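E3 ubiquitin-protein ligase HERC2 (Homo sapiens, PDB 4L1M) is an E3 ubiquitin ligase that carries RCC1-like beta-propeller domains, of which the first probably binds partner proteins. Local coordinates at residues A[111-114]-A[115-119]. Numbering follows the deposited sequence.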
loop_
_atom_site.group_PDB
_atom_site.type_symbol
_atom_site.label_atom_id
_atom_site.label_comp_id
_atom_site.label_asym_id
_atom_site.label_seq_id
_atom_site.Cartn_x
_atom_site.Cartn_y
_atom_site.Cartn_z
ATOM N N ALA A 111 10.453 7.259 -3.291
ATOM C CA ALA A 111 10.059 7.794 -4.557
ATOM C C ALA A 111 10.919 7.199 -5.652
ATOM O O ALA A 111 12.117 7.011 -5.460
ATOM C CB ALA A 111 10.191 9.299 -4.539
ATOM N N LEU A 112 10.308 6.932 -6.811
ATOM C CA LEU A 112 10.976 6.261 -7.927
ATOM C C LEU A 112 10.936 7.135 -9.171
ATOM O O LEU A 112 9.876 7.546 -9.604
ATOM C CB LEU A 112 10.276 4.930 -8.239
ATOM C CG LEU A 112 10.777 4.164 -9.475
ATOM C CD1 LEU A 112 12.265 3.872 -9.379
ATOM C CD2 LEU A 112 10.038 2.860 -9.650
ATOM N N ALA A 113 12.107 7.376 -9.747
ATOM C CA ALA A 113 12.253 8.185 -10.956
ATOM C C ALA A 113 12.086 7.345 -12.220
ATOM O O ALA A 113 12.320 6.136 -12.222
ATOM C CB ALA A 113 13.616 8.872 -10.965
ATOM N N ALA A 114 11.684 8.005 -13.294
ATOM C CA ALA A 114 11.553 7.370 -14.595
ATOM C C ALA A 114 12.863 6.706 -15.006
ATOM O O ALA A 114 12.864 5.607 -15.568
ATOM C CB ALA A 114 11.154 8.407 -15.634
ATOM N N THR A 115 13.975 7.373 -14.718
ATOM C CA THR A 115 15.296 6.843 -15.037
ATOM C C THR A 115 15.743 5.687 -14.126
ATOM O O THR A 115 16.781 5.110 -14.362
ATOM C CB THR A 115 16.359 7.975 -15.036
ATOM O OG1 THR A 115 16.172 8.825 -13.898
ATOM C CG2 THR A 115 16.247 8.844 -16.312
ATOM N N GLY A 116 14.979 5.343 -13.090
ATOM C CA GLY A 116 15.327 4.208 -12.229
ATOM C C GLY A 116 15.870 4.501 -10.829
ATOM O O GLY A 116 15.944 3.589 -10.007
ATOM N N GLU A 117 16.281 5.741 -10.555
ATOM C CA GLU A 117 16.808 6.100 -9.231
ATOM C C GLU A 117 15.713 6.059 -8.172
ATOM O O GLU A 117 14.584 6.538 -8.403
ATOM C CB GLU A 117 17.433 7.506 -9.210
ATOM C CG GLU A 117 18.643 7.704 -10.093
ATOM C CD GLU A 117 18.267 8.344 -11.416
ATOM O OE1 GLU A 117 17.293 7.871 -12.063
ATOM O OE2 GLU A 117 18.939 9.329 -11.806
ATOM N N VAL A 118 16.064 5.523 -6.998
ATOM C CA VAL A 118 15.141 5.450 -5.848
ATOM C C VAL A 118 15.589 6.433 -4.771
ATOM O O VAL A 118 16.780 6.511 -4.464
ATOM C CB VAL A 118 15.115 4.044 -5.245
ATOM C CG1 VAL A 118 14.109 3.962 -4.115
ATOM C CG2 VAL A 118 14.774 3.020 -6.304
ATOM N N TYR A 119 14.644 7.196 -4.227
ATOM C CA TYR A 119 14.931 8.171 -3.175
ATOM C C TYR A 119 14.222 7.757 -1.924
ATOM O O TYR A 119 13.143 7.181 -1.989
ATOM C CB TYR A 119 14.429 9.565 -3.553
ATOM C CG TYR A 119 15.093 10.134 -4.754
ATOM C CD1 TYR A 119 14.755 9.700 -6.027
ATOM C CD2 TYR A 119 16.073 11.119 -4.630
ATOM C CE1 TYR A 119 15.366 10.238 -7.149
ATOM C CE2 TYR A 119 16.684 11.671 -5.739
ATOM C CZ TYR A 119 16.327 11.226 -6.996
ATOM O OH TYR A 119 16.948 11.746 -8.103
#
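Ala111 and Tyr119 pair across the beta hairpin of strands 108-113 and 118-122, the two inner strands of a four-stranded blade in this RCC1-like beta-propeller; a type I turn with a G1 beta bulge joins them. Theirs is an antiparallel hydrogen-bonded pair: Tyr119 N gives a straight bond of 2.8 Å to Ala111 O, and Ala111 N returns one of 3.0 Å to Tyr119 O. Nearer the turn, Ala113 N reaches Glu117 O at 2.9 Å, the bond that closes the bulge.

The strand part is packed on both faces. On one, Leu112 and Val118 form the non-hydrogen-bonded pair, with Leu112 CD1 4.1 Å from Val118 CG2. With CG anti to the backbone N (chi1 174°) and chi2 near 57°, Leu112 leans toward the turn, and CD1 lies 3.7 Å from Gly116 O and from Glu117 O. Both side chains also touch Val155 of strand 155-160, so this face packs against the next blade. On the other face the Tyr119 ring runs back along the hairpin toward the turn, putting Ala111 O and Ala113 CB at its edge. Leu92, Pro140 and Val142 also touch this tyrosine.

Packing gives way to solvent at the turn from Ala113 to Gly116, whose two middle residues, Ala114 and Thr115, are exposed. Gly116, the bulge residue, takes positive phi (106°), a region glycine enters easily. Gly116 N closes the turn onto Ala113 O at 2.9 Å, from well above the carbonyl plane. Past the turn, the bent chain of Glu117 brings OE1 within 4.0 Å of Ala113 CB.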